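Local coordinates for protein HAT1-interacting factor 1 (Saccharomyces cerevisiae, PDB 4NQ0) that chaperones histones H3 and H4 as a component of the nuclear histone acetyltransferase B complex, taking part in chromatin assembly and telomere silencing, at residues A[70-75]-A[243-248]; A[250-255]-A[287-292]; A[261-266]-A[281-286]; A[291-294]-A[300-303]; A[303-308]-A[334-339]. All blocks are in the same frame, centred on the assembly; numbering follows the deposited sequence.

Interaction 1 of 5, residues A[70-75]-A[243-248]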
# COMPACT_ATOMS: atom_id res chain seq x y z
N ALA A 70 -4.35 3.71 11.54
CA ALA A 70 -4.43 4.24 12.90
C ALA A 70 -3.25 3.77 13.73
O ALA A 70 -2.57 4.57 14.37
CB ALA A 70 -5.74 3.83 13.56
N VAL A 71 -3.01 2.46 13.71
CA VAL A 71 -1.98 1.86 14.53
C VAL A 71 -0.58 2.22 14.03
O VAL A 71 0.33 2.45 14.82
CB VAL A 71 -2.17 0.33 14.61
CG1 VAL A 71 -1.03 -0.31 15.36
CG2 VAL A 71 -3.50 -0.00 15.29
N TYR A 72 -0.41 2.30 12.72
CA TYR A 72 0.86 2.77 12.15
C TYR A 72 1.20 4.16 12.69
O TYR A 72 2.29 4.39 13.20
CB TYR A 72 0.79 2.80 10.62
CG TYR A 72 1.91 3.56 9.94
CD1 TYR A 72 3.24 3.24 10.19
CD2 TYR A 72 1.64 4.59 9.04
CE1 TYR A 72 4.27 3.93 9.57
CE2 TYR A 72 2.66 5.28 8.42
CZ TYR A 72 3.98 4.95 8.68
OH TYR A 72 5.00 5.64 8.07
N ASN A 73 0.24 5.08 12.59
CA ASN A 73 0.45 6.46 13.04
C ASN A 73 0.66 6.61 14.55
O ASN A 73 1.29 7.57 14.99
CB ASN A 73 -0.70 7.35 12.57
CG ASN A 73 -0.43 7.94 11.21
OD1 ASN A 73 0.47 8.77 11.07
ND2 ASN A 73 -1.20 7.53 10.20
N MET A 74 0.13 5.66 15.32
CA MET A 74 0.38 5.60 16.76
C MET A 74 1.86 5.32 17.01
O MET A 74 2.46 5.89 17.93
CB MET A 74 -0.46 4.50 17.43
CG MET A 74 -1.91 4.87 17.71
SD MET A 74 -2.94 3.44 18.16
CE MET A 74 -2.11 2.86 19.64
N GLU A 75 2.44 4.43 16.21
CA GLU A 75 3.85 4.07 16.39
C GLU A 75 4.75 5.22 15.96
O GLU A 75 5.72 5.53 16.65
CB GLU A 75 4.18 2.80 15.60
CG GLU A 75 5.59 2.25 15.84
CD GLU A 75 5.87 1.92 17.31
OE1 GLU A 75 4.96 1.45 18.02
OE2 GLU A 75 7.03 2.12 17.74
N GLY A 243 3.99 -0.56 1.74
CA GLY A 243 5.32 -0.07 1.44
C GLY A 243 5.75 1.05 2.37
O GLY A 243 6.86 1.02 2.92
N ASP A 244 4.87 2.03 2.57
CA ASP A 244 5.17 3.16 3.45
C ASP A 244 5.53 2.66 4.84
O ASP A 244 6.53 3.07 5.42
CB ASP A 244 3.98 4.11 3.56
CG ASP A 244 3.69 4.87 2.27
OD1 ASP A 244 2.58 5.44 2.20
OD2 ASP A 244 4.55 4.92 1.35
N ILE A 245 4.72 1.75 5.38
CA ILE A 245 4.98 1.20 6.72
C ILE A 245 6.32 0.45 6.78
O ILE A 245 7.12 0.66 7.69
CB ILE A 245 3.86 0.25 7.17
CG1 ILE A 245 2.55 1.01 7.38
CG2 ILE A 245 4.24 -0.49 8.46
CD1 ILE A 245 1.33 0.12 7.53
N GLU A 246 6.55 -0.40 5.79
CA GLU A 246 7.79 -1.17 5.73
C GLU A 246 9.00 -0.24 5.60
O GLU A 246 10.01 -0.46 6.24
CB GLU A 246 7.75 -2.18 4.59
CG GLU A 246 6.75 -3.30 4.83
CD GLU A 246 6.45 -4.13 3.61
OE1 GLU A 246 6.41 -3.57 2.48
OE2 GLU A 246 6.24 -5.34 3.77
N ARG A 247 8.88 0.81 4.79
CA ARG A 247 9.91 1.84 4.69
C ARG A 247 10.18 2.48 6.06
O ARG A 247 11.33 2.59 6.50
CB ARG A 247 9.51 2.91 3.67
CG ARG A 247 10.60 3.92 3.35
CD ARG A 247 10.18 4.94 2.30
NE ARG A 247 8.97 5.67 2.68
CZ ARG A 247 8.49 6.74 2.05
NH1 ARG A 247 7.37 7.32 2.48
NH2 ARG A 247 9.13 7.25 1.00
N GLU A 248 9.12 2.89 6.73
CA GLU A 248 9.24 3.45 8.07
C GLU A 248 9.90 2.46 9.03
O GLU A 248 10.69 2.86 9.89
CB GLU A 248 7.86 3.86 8.62
CG GLU A 248 7.92 4.67 9.91
CD GLU A 248 8.62 6.01 9.73
OE1 GLU A 248 8.43 6.65 8.67
OE2 GLU A 248 9.36 6.42 10.66
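The phenol ring of Tyr-72 lies across the flank of Ile-245, with the isoleucine CG1 methylene over one of its faces. CG1 stands 3.8 Å from the ring centroid of Tyr-72 and 19° off the normal, a CH-pi contact displaced toward the CG and CD1 rim of the ring. A chi1 of 167° sends the tyrosine ring out from helix 61-77 toward helix 229-248, passing Ile-245 in the opposite sense. Farther out, the methylenes of Glu-248 meet the ring at its edge, close to its plane: CB comes to 3.4 Å from Tyr-72 OH, and CG to 3.7 Å from Tyr-72 CE1. A bend at chi2 of the glutamate helps bring CG in beside CB at this edge. The contact is therefore apolar along the inner part of the ring, and at the hydroxyl end the ring meets the glutamate methylenes; the Asp-244 carboxylate is hydrogen-bonded to Tyr-259. The segment axes come no closer than 11.4 Å and are inclined by 22°, a wide and nearly parallel pairing that the length of the tyrosine bridges. Helix 202-218 lies alongside both partners, with Tyr-203 touching Glu-75 and Glu-248, while helix 38-51 packs on helix 61-77 through Ala-42 and Phe-38. Beyond helix 229-248, which belongs to the predicted second TPR repeat, come helices 252-266 and 273-290.

Interaction 2 of 5, residues A[250-255]-A[287-292]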
# COMPACT_ATOMS: atom_id res chain seq x y z
N GLU A 250 12.13 0.37 8.26
CA GLU A 250 13.45 0.09 7.69
C GLU A 250 13.57 -1.24 6.94
O GLU A 250 14.68 -1.72 6.70
CB GLU A 250 14.54 0.21 8.76
CG GLU A 250 14.81 1.64 9.18
CD GLU A 250 15.93 1.73 10.20
OE1 GLU A 250 15.82 1.09 11.27
OE2 GLU A 250 16.93 2.42 9.92
N MET A 251 12.44 -1.81 6.54
CA MET A 251 12.43 -2.98 5.67
C MET A 251 12.34 -2.51 4.23
O MET A 251 11.30 -2.65 3.58
CB MET A 251 11.27 -3.89 6.04
CG MET A 251 11.30 -4.29 7.50
SD MET A 251 9.92 -5.30 7.98
CE MET A 251 8.61 -4.10 7.96
N PHE A 252 13.43 -1.95 3.73
CA PHE A 252 13.45 -1.31 2.42
C PHE A 252 13.25 -2.25 1.24
O PHE A 252 12.63 -1.87 0.27
CB PHE A 252 14.75 -0.51 2.25
CG PHE A 252 14.85 0.67 3.18
CD1 PHE A 252 14.20 1.86 2.87
CD2 PHE A 252 15.58 0.59 4.35
CE1 PHE A 252 14.28 2.95 3.72
CE2 PHE A 252 15.67 1.68 5.21
CZ PHE A 252 15.01 2.86 4.89
N SER A 253 13.74 -3.49 1.34
CA SER A 253 13.57 -4.45 0.25
C SER A 253 12.10 -4.85 0.11
O SER A 253 11.56 -4.91 -0.99
CB SER A 253 14.46 -5.69 0.46
OG SER A 253 14.14 -6.71 -0.45
N ARG A 254 11.44 -5.10 1.24
CA ARG A 254 10.02 -5.41 1.24
C ARG A 254 9.21 -4.21 0.77
O ARG A 254 8.26 -4.36 -0.02
CB ARG A 254 9.55 -5.87 2.62
CG ARG A 254 9.89 -7.35 2.92
CD ARG A 254 9.63 -7.77 4.38
NE ARG A 254 8.28 -7.43 4.82
CZ ARG A 254 7.67 -7.94 5.90
NH1 ARG A 254 8.28 -8.85 6.66
NH2 ARG A 254 6.44 -7.56 6.20
N ALA A 255 9.60 -3.01 1.21
CA ALA A 255 8.95 -1.78 0.77
C ALA A 255 8.94 -1.68 -0.74
O ALA A 255 7.88 -1.52 -1.34
CB ALA A 255 9.63 -0.54 1.36
N CYS A 287 11.98 4.61 -6.11
CA CYS A 287 13.30 5.24 -6.12
C CYS A 287 13.75 5.72 -4.75
O CYS A 287 14.92 5.59 -4.40
CB CYS A 287 13.32 6.41 -7.11
SG CYS A 287 13.06 5.86 -8.81
N ASP A 288 12.81 6.28 -3.99
CA ASP A 288 13.12 6.79 -2.67
C ASP A 288 13.53 5.67 -1.71
O ASP A 288 14.44 5.84 -0.92
CB ASP A 288 11.95 7.59 -2.09
CG ASP A 288 12.42 8.64 -1.10
OD1 ASP A 288 13.07 9.61 -1.53
OD2 ASP A 288 12.14 8.49 0.11
N ALA A 289 12.86 4.53 -1.80
CA ALA A 289 13.23 3.37 -1.00
C ALA A 289 14.53 2.75 -1.53
O ALA A 289 15.40 2.38 -0.75
CB ALA A 289 12.12 2.34 -1.01
N LEU A 290 14.66 2.69 -2.85
CA LEU A 290 15.83 2.13 -3.52
C LEU A 290 17.15 2.78 -3.12
O LEU A 290 18.18 2.11 -3.10
CB LEU A 290 15.65 2.24 -5.04
CG LEU A 290 16.47 1.38 -6.01
CD1 LEU A 290 16.55 -0.07 -5.57
CD2 LEU A 290 15.84 1.49 -7.41
N ARG A 291 17.13 4.07 -2.78
CA ARG A 291 18.38 4.71 -2.36
C ARG A 291 18.95 4.11 -1.06
O ARG A 291 20.15 4.14 -0.85
CB ARG A 291 18.25 6.23 -2.27
CG ARG A 291 17.31 6.72 -1.21
CD ARG A 291 16.75 8.11 -1.56
NE ARG A 291 17.68 9.16 -1.16
CZ ARG A 291 17.45 10.09 -0.24
NH1 ARG A 291 16.28 10.16 0.39
NH2 ARG A 291 18.39 10.99 0.04
N TRP A 292 18.09 3.52 -0.23
CA TRP A 292 18.52 2.99 1.06
C TRP A 292 18.83 1.48 1.06
O TRP A 292 19.33 0.96 2.06
CB TRP A 292 17.47 3.30 2.12
CG TRP A 292 17.18 4.75 2.16
CD1 TRP A 292 16.02 5.37 1.79
CD2 TRP A 292 18.09 5.79 2.52
NE1 TRP A 292 16.14 6.74 1.92
CE2 TRP A 292 17.41 7.02 2.37
CE3 TRP A 292 19.42 5.81 2.98
CZ2 TRP A 292 18.00 8.25 2.66
CZ3 TRP A 292 20.01 7.03 3.26
CH2 TRP A 292 19.30 8.24 3.10
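Phe-252 and Trp-292 both carry CG anti to their own carbonyl carbon (chi1 -67° and -54°), and these torsions set the phenylalanine ring against the base of the tryptophan. Trp-292 CB sits over the middle of the Phe-252 face, 3.5 Å from the centroid, a CH-pi contact directed almost straight down on the ring. From there the indole slants off: its five-membered ring is inclined 42° to the phenylalanine, and Trp-292 CD1 approaches Phe-252 CE1 at 3.6 Å. The six-membered ring extends past the phenylalanine. Nearer the helix backbones, Phe-252 CD1 comes to 3.8 Å from the carbonyl O of Ala-289. The two small residues of the contact also meet, Ala-255 CB lying 4.5 Å from Ala-289 CB. They belong to the antiparallel pair of helices 252-266 and 273-290, at the end where one begins and the other runs out; Met-251 takes the N-cap position of the first. Across the two segments the attraction is dispersive and CH-pi in character, with no polar bond between them, so it depends on shape and on how the phenylalanine ring is turned.

Interaction 3 of 5, residues A[261-266]-A[281-286]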
# COMPACT_ATOMS: atom_id res chain seq x y z
N LYS A 261 4.52 -3.71 -6.70
CA LYS A 261 3.24 -4.40 -6.83
C LYS A 261 2.11 -3.39 -7.02
O LYS A 261 1.22 -3.61 -7.84
CB LYS A 261 2.94 -5.27 -5.59
CG LYS A 261 3.82 -6.50 -5.46
CD LYS A 261 3.18 -7.78 -6.01
CE LYS A 261 2.00 -8.22 -5.15
NZ LYS A 261 2.03 -9.66 -4.76
N ALA A 262 2.15 -2.29 -6.28
CA ALA A 262 1.13 -1.25 -6.39
C ALA A 262 1.15 -0.69 -7.81
O ALA A 262 0.12 -0.57 -8.45
CB ALA A 262 1.38 -0.13 -5.37
N LEU A 263 2.35 -0.39 -8.28
CA LEU A 263 2.55 0.14 -9.62
C LEU A 263 1.95 -0.81 -10.67
O LEU A 263 1.24 -0.37 -11.56
CB LEU A 263 4.05 0.37 -9.85
CG LEU A 263 4.54 1.12 -11.08
CD1 LEU A 263 4.10 2.59 -11.11
CD2 LEU A 263 6.07 1.02 -11.13
N GLY A 264 2.20 -2.10 -10.55
CA GLY A 264 1.57 -3.08 -11.44
C GLY A 264 0.05 -3.04 -11.43
O GLY A 264 -0.59 -3.20 -12.47
N TYR A 265 -0.55 -2.83 -10.26
CA TYR A 265 -2.00 -2.77 -10.15
C TYR A 265 -2.56 -1.51 -10.80
O TYR A 265 -3.56 -1.57 -11.51
CB TYR A 265 -2.46 -2.88 -8.69
CG TYR A 265 -2.66 -4.32 -8.26
CD1 TYR A 265 -3.88 -4.97 -8.47
CD2 TYR A 265 -1.63 -5.04 -7.67
CE1 TYR A 265 -4.06 -6.28 -8.10
CE2 TYR A 265 -1.81 -6.36 -7.29
CZ TYR A 265 -3.03 -6.97 -7.52
OH TYR A 265 -3.23 -8.27 -7.14
N TYR A 266 -1.91 -0.38 -10.58
CA TYR A 266 -2.36 0.87 -11.19
C TYR A 266 -2.29 0.79 -12.71
O TYR A 266 -3.09 1.40 -13.41
CB TYR A 266 -1.52 2.04 -10.69
CG TYR A 266 -1.64 2.35 -9.21
CD1 TYR A 266 -2.86 2.29 -8.56
CD2 TYR A 266 -0.54 2.77 -8.48
CE1 TYR A 266 -2.98 2.59 -7.20
CE2 TYR A 266 -0.65 3.08 -7.13
CZ TYR A 266 -1.88 2.99 -6.50
OH TYR A 266 -2.01 3.31 -5.17
N GLN A 281 3.48 8.62 -8.59
CA GLN A 281 3.77 8.51 -7.16
C GLN A 281 4.49 7.20 -6.80
O GLN A 281 5.48 7.21 -6.07
CB GLN A 281 2.48 8.64 -6.35
CG GLN A 281 2.68 8.40 -4.87
CD GLN A 281 1.42 8.55 -4.06
OE1 GLN A 281 0.34 8.09 -4.46
NE2 GLN A 281 1.54 9.17 -2.90
N ALA A 282 3.98 6.08 -7.31
CA ALA A 282 4.57 4.76 -7.05
C ALA A 282 6.00 4.62 -7.62
O ALA A 282 6.89 4.06 -6.97
CB ALA A 282 3.67 3.67 -7.62
N GLU A 283 6.21 5.13 -8.84
CA GLU A 283 7.55 5.16 -9.42
C GLU A 283 8.52 5.92 -8.54
O GLU A 283 9.64 5.47 -8.33
CB GLU A 283 7.55 5.80 -10.81
CG GLU A 283 6.77 5.03 -11.86
CD GLU A 283 7.55 3.91 -12.52
OE1 GLU A 283 8.63 3.53 -12.00
OE2 GLU A 283 7.06 3.42 -13.58
N PHE A 284 8.10 7.07 -8.01
CA PHE A 284 8.99 7.86 -7.15
C PHE A 284 9.28 7.14 -5.83
O PHE A 284 10.42 7.16 -5.33
CB PHE A 284 8.43 9.25 -6.88
CG PHE A 284 9.18 10.01 -5.82
CD1 PHE A 284 10.42 10.57 -6.09
CD2 PHE A 284 8.66 10.14 -4.54
CE1 PHE A 284 11.13 11.25 -5.11
CE2 PHE A 284 9.36 10.83 -3.55
CZ PHE A 284 10.60 11.38 -3.84
N LEU A 285 8.25 6.54 -5.24
CA LEU A 285 8.43 5.85 -3.95
C LEU A 285 9.40 4.67 -4.08
O LEU A 285 10.20 4.43 -3.18
CB LEU A 285 7.08 5.40 -3.38
CG LEU A 285 6.14 6.51 -2.91
CD1 LEU A 285 4.72 5.96 -2.65
CD2 LEU A 285 6.67 7.23 -1.66
N VAL A 286 9.33 3.96 -5.19
CA VAL A 286 10.31 2.93 -5.53
C VAL A 286 11.74 3.47 -5.45
O VAL A 286 12.59 2.89 -4.78
CB VAL A 286 10.05 2.34 -6.93
CG1 VAL A 286 11.29 1.58 -7.45
CG2 VAL A 286 8.81 1.44 -6.91
O HOH W 1 -1.65 5.95 -3.96
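Leu-263 reaches from helix 252-266 toward helix 273-290, beginning with CB, which rests 4.0 Å from Ala-282 CB. Its chi1 of -170° swings the branch point toward helix 273-290, and chi2 (66°) spreads the methyls over different neighbours. CD1 settles between Ala-282 CB and the Glu-283 methylene CG, each at 3.7 Å, whereas CD2 lies against the glutamate carboxyl carbon, 3.5 Å from Glu-283 CD, Leu-263 and Glu-283 meeting nearly perpendicular to one another. The segments run antiparallel, at 163° with axes 9.2 Å apart, and are successive helices of the TPR-containing alpha-helical array, where a small residue such as Ala-282 lets its neighbour come near. The same alanine methyl touches the edge of the Tyr-266 ring at CE2. Glu-283 bends at chi2, carrying its aliphatic part across the leucine methyls, while its buried carboxylate is satisfied by a salt bridge to Arg-304 and a hydrogen bond to His-307. A leucine in its place would probably leave Arg-304 without its anionic mate and His-307 without its acceptor. Tyr-266 OH is hydrogen-bonded to Asp-237 and also accepts from a water, 2.9 Å away, that donates as well to Gln-281 OE1, a polar link between the helices.

Interaction 4 of 5, residues A[291-294]-A[300-303]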
# COMPACT_ATOMS: atom_id res chain seq x y z
N ARG A 291 17.13 4.07 -2.78
CA ARG A 291 18.38 4.71 -2.36
C ARG A 291 18.95 4.11 -1.06
O ARG A 291 20.15 4.14 -0.85
CB ARG A 291 18.25 6.23 -2.27
CG ARG A 291 17.31 6.72 -1.21
CD ARG A 291 16.75 8.11 -1.56
NE ARG A 291 17.68 9.16 -1.16
CZ ARG A 291 17.45 10.09 -0.24
NH1 ARG A 291 16.28 10.16 0.39
NH2 ARG A 291 18.39 10.99 0.04
N TRP A 292 18.09 3.52 -0.23
CA TRP A 292 18.52 2.99 1.06
C TRP A 292 18.83 1.48 1.06
O TRP A 292 19.33 0.96 2.06
CB TRP A 292 17.47 3.30 2.12
CG TRP A 292 17.18 4.75 2.16
CD1 TRP A 292 16.02 5.37 1.79
CD2 TRP A 292 18.09 5.79 2.52
NE1 TRP A 292 16.14 6.74 1.92
CE2 TRP A 292 17.41 7.02 2.37
CE3 TRP A 292 19.42 5.81 2.98
CZ2 TRP A 292 18.00 8.25 2.66
CZ3 TRP A 292 20.01 7.03 3.26
CH2 TRP A 292 19.30 8.24 3.10
N VAL A 293 18.53 0.79 -0.03
CA VAL A 293 18.72 -0.65 -0.06
C VAL A 293 20.16 -0.95 -0.47
O VAL A 293 20.60 -0.58 -1.55
CB VAL A 293 17.67 -1.35 -0.97
CG1 VAL A 293 17.90 -1.00 -2.42
CG2 VAL A 293 17.69 -2.86 -0.76
N ASP A 294 20.91 -1.61 0.43
CA ASP A 294 22.33 -1.85 0.21
C ASP A 294 22.59 -2.91 -0.85
O ASP A 294 23.56 -2.82 -1.60
CB ASP A 294 23.03 -2.28 1.51
CG ASP A 294 23.07 -1.18 2.57
OD1 ASP A 294 24.11 -0.48 2.67
OD2 ASP A 294 22.08 -1.02 3.32
N ASP A 300 21.95 -1.35 -11.30
CA ASP A 300 20.49 -1.54 -11.28
C ASP A 300 19.78 -0.33 -10.68
O ASP A 300 18.71 0.05 -11.16
CB ASP A 300 20.11 -2.82 -10.51
CG ASP A 300 20.62 -4.10 -11.20
OD1 ASP A 300 20.93 -5.08 -10.48
OD2 ASP A 300 20.70 -4.13 -12.45
N LYS A 301 20.35 0.28 -9.65
CA LYS A 301 19.77 1.50 -9.10
C LYS A 301 19.69 2.57 -10.19
O LYS A 301 18.62 3.16 -10.41
CB LYS A 301 20.56 2.04 -7.91
CG LYS A 301 20.48 1.17 -6.69
CD LYS A 301 20.98 1.89 -5.46
CE LYS A 301 21.05 0.95 -4.31
NZ LYS A 301 21.33 1.64 -3.05
N LEU A 302 20.80 2.79 -10.88
CA LEU A 302 20.90 3.86 -11.88
C LEU A 302 19.89 3.69 -12.99
O LEU A 302 19.25 4.66 -13.40
CB LEU A 302 22.31 3.95 -12.47
CG LEU A 302 23.38 4.59 -11.58
CD1 LEU A 302 24.79 4.50 -12.22
CD2 LEU A 302 22.99 6.04 -11.29
N LYS A 303 19.72 2.46 -13.47
CA LYS A 303 18.75 2.19 -14.53
C LYS A 303 17.33 2.53 -14.11
O LYS A 303 16.56 3.06 -14.91
CB LYS A 303 18.81 0.73 -14.98
CG LYS A 303 20.11 0.34 -15.66
CD LYS A 303 20.12 -1.11 -16.17
CE LYS A 303 21.55 -1.49 -16.58
NZ LYS A 303 21.69 -2.86 -17.19
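Flat groups flank the site where Lys-301 meets Val-293: the Arg-291 guanidinium carries Trp-292 CZ2 over its centre, 3.4 Å above the plane, and the indole in turn has Arg-291 CG on one face, offset toward the rim. Arginine and tryptophan thus fold over one another, with Arg-291 NE drawn to a salt bridge with Asp-336 on helix 323-344. What faces Lys-301 is the backbone of the loop. The lysine chain, extended beyond CG, brings NZ to 2.8 Å from Val-293 O in a hydrogen bond. The approach is bent rather than head-on, with a C=O...N angle of 144° and the ammonium tilted 33° from the carbonyl plane. Arg-291 O lies farther off, 3.5 Å from the same Lys-301 NZ. Segment 291-294 belongs to the connection between helix 273-290 and helix 298-316, within the predicted third TPR repeat, and the lysine on the second helix reaches back to the turn leaving the first. The ammonium is thereby placed at the C-terminal end of helix 273-290, where carbonyl oxygens gather and the helix dipole would probably favour a positive charge; it also makes a weak hydrogen bond to Leu-290 O and a regular one to Gln-344 OE1. Val-293 adds a light apolar touch, its CG1 lying 4.2 Å from Lys-301 CE. That branch stands between the backbone N and the carbonyl carbon (chi1 68°), which turns it toward the lysine methylenes. Val-296 and Val-340 border the same aliphatic chain.

Interaction 5 of 5, residues A[303-308]-A[334-339]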
# COMPACT_ATOMS: atom_id res chain seq x y z
N LYS A 303 19.72 2.46 -13.47
CA LYS A 303 18.75 2.19 -14.53
C LYS A 303 17.33 2.53 -14.11
O LYS A 303 16.56 3.06 -14.91
CB LYS A 303 18.81 0.73 -14.98
CG LYS A 303 20.11 0.34 -15.66
CD LYS A 303 20.12 -1.11 -16.17
CE LYS A 303 21.55 -1.49 -16.58
NZ LYS A 303 21.69 -2.86 -17.19
N ARG A 304 16.97 2.21 -12.87
CA ARG A 304 15.61 2.51 -12.37
C ARG A 304 15.44 4.01 -12.14
O ARG A 304 14.39 4.57 -12.48
CB ARG A 304 15.29 1.75 -11.08
CG ARG A 304 13.82 1.85 -10.66
CD ARG A 304 12.95 0.90 -11.47
NE ARG A 304 11.52 1.18 -11.35
CZ ARG A 304 10.54 0.37 -11.76
NH1 ARG A 304 10.80 -0.83 -12.27
NH2 ARG A 304 9.26 0.76 -11.63
N PHE A 305 16.44 4.65 -11.56
CA PHE A 305 16.38 6.10 -11.37
C PHE A 305 16.18 6.83 -12.71
O PHE A 305 15.36 7.74 -12.80
CB PHE A 305 17.64 6.64 -10.70
CG PHE A 305 17.87 6.16 -9.29
CD1 PHE A 305 16.81 5.83 -8.47
CD2 PHE A 305 19.15 6.08 -8.78
CE1 PHE A 305 17.02 5.39 -7.20
CE2 PHE A 305 19.38 5.65 -7.50
CZ PHE A 305 18.31 5.30 -6.69
N LYS A 306 16.93 6.44 -13.73
CA LYS A 306 16.84 7.11 -15.02
C LYS A 306 15.50 6.87 -15.69
O LYS A 306 14.97 7.74 -16.38
CB LYS A 306 17.97 6.66 -15.94
CG LYS A 306 19.31 7.26 -15.56
CD LYS A 306 20.45 6.55 -16.27
CE LYS A 306 21.79 7.18 -15.93
NZ LYS A 306 22.92 6.33 -16.38
N HIS A 307 14.96 5.68 -15.50
CA HIS A 307 13.62 5.37 -15.97
C HIS A 307 12.59 6.32 -15.33
O HIS A 307 11.72 6.85 -16.01
CB HIS A 307 13.29 3.92 -15.65
CG HIS A 307 11.83 3.60 -15.71
ND1 HIS A 307 11.18 3.32 -16.89
CD2 HIS A 307 10.89 3.54 -14.74
CE1 HIS A 307 9.90 3.10 -16.65
NE2 HIS A 307 9.70 3.22 -15.34
N ALA A 308 12.70 6.52 -14.02
CA ALA A 308 11.75 7.33 -13.29
C ALA A 308 11.91 8.81 -13.66
O ALA A 308 10.92 9.52 -13.84
CB ALA A 308 11.91 7.12 -11.77
N GLN A 334 17.27 13.15 -9.14
CA GLN A 334 18.59 13.56 -9.60
C GLN A 334 19.62 13.42 -8.47
O GLN A 334 20.76 13.01 -8.71
CB GLN A 334 18.57 14.99 -10.14
CG GLN A 334 19.87 15.40 -10.84
CD GLN A 334 20.17 14.56 -12.06
OE1 GLN A 334 19.32 14.39 -12.93
NE2 GLN A 334 21.40 14.03 -12.14
N ASP A 335 19.23 13.77 -7.25
CA ASP A 335 20.11 13.55 -6.09
C ASP A 335 20.44 12.05 -5.96
O ASP A 335 21.58 11.68 -5.73
CB ASP A 335 19.48 14.02 -4.79
CG ASP A 335 19.11 15.49 -4.82
OD1 ASP A 335 19.65 16.24 -5.67
OD2 ASP A 335 18.28 15.89 -3.98
N ASP A 336 19.43 11.21 -6.15
CA ASP A 336 19.63 9.76 -6.06
C ASP A 336 20.67 9.28 -7.08
O ASP A 336 21.56 8.48 -6.74
CB ASP A 336 18.31 9.00 -6.24
CG ASP A 336 17.26 9.39 -5.20
OD1 ASP A 336 17.63 9.86 -4.12
OD2 ASP A 336 16.06 9.22 -5.48
N ILE A 337 20.56 9.78 -8.31
CA ILE A 337 21.51 9.45 -9.37
C ILE A 337 22.91 9.91 -8.98
O ILE A 337 23.86 9.13 -9.01
CB ILE A 337 21.09 10.09 -10.71
CG1 ILE A 337 19.85 9.38 -11.26
CG2 ILE A 337 22.23 10.02 -11.73
CD1 ILE A 337 19.17 10.12 -12.38
N ASP A 338 23.03 11.18 -8.59
CA ASP A 338 24.31 11.73 -8.12
C ASP A 338 24.94 10.86 -7.02
O ASP A 338 26.08 10.45 -7.15
CB ASP A 338 24.14 13.15 -7.60
CG ASP A 338 23.68 14.11 -8.69
OD1 ASP A 338 23.14 15.17 -8.33
OD2 ASP A 338 23.86 13.81 -9.90
N GLU A 339 24.20 10.60 -5.96
CA GLU A 339 24.68 9.76 -4.85
C GLU A 339 25.28 8.44 -5.33
O GLU A 339 26.39 8.09 -4.94
CB GLU A 339 23.54 9.49 -3.87
CG GLU A 339 23.83 8.42 -2.80
CD GLU A 339 24.89 8.83 -1.80
OE1 GLU A 339 25.20 10.04 -1.70
OE2 GLU A 339 25.42 7.94 -1.10
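Phe-305 takes Asp-336 CB over the centre of one ring face, 3.7 Å from the centroid and 11° off the normal. A chi1 of -64°, with CG opposite the carbonyl carbon, carries the ring over Asp-336. The ring's CE2 also comes to 3.7 Å from Asp-336 O, so it covers backbone as well as side chain of the facing helix. At its root, Phe-305 CB packs on Ile-337 CG1 at 3.6 Å, and the tip of that isoleucine, CD1, brushes Lys-306 CG at 4.3 Å. The aspartate stands nearly perpendicular to the phenylalanine side chain. Replacing Phe-305 by an alanine is likely to open a gap over Asp-336 CB, leaving little more than the alanine methyl against Ile-337. In the next shell, a salt bridge to Arg-291 holds the Asp-336 carboxylate and probably helps to fix the methylene that lies on the ring. Leu-302 and Lys-309 touch Ile-337, and Cys-287 and Val-340 border the phenylalanine. The segments run antiparallel at 156°, with axes 9.6 Å apart. Helix 298-316, in the predicted third TPR repeat, is thus placed between helix 273-290, which it meets through Phe-305, Arg-304 and Ala-308, and helix 323-344, the last modelled helix of the chain.

From the N terminus, interaction 1 closes the longest loop, joining helix 61-77 to helix 229-248 across a span that includes an unmodelled region. Interaction 2 then opens just past helix 229-248 and pairs helices 252-266 and 273-290; interaction 3, on the same two helices, is nested inside its loop. Interaction 4 begins on residues 291-292, where interaction 2 ends, and closes a short loop onto helix 298-316. Interaction 5 starts from Lys-303, shared with interaction 4, and brings in helix 323-344. Salt bridges link some contacts: Glu-246 with Arg-254, Glu-283 with Arg-304, and Arg-291 with Asp-336. None of the loops cross, consistent with helices stacked in sequence.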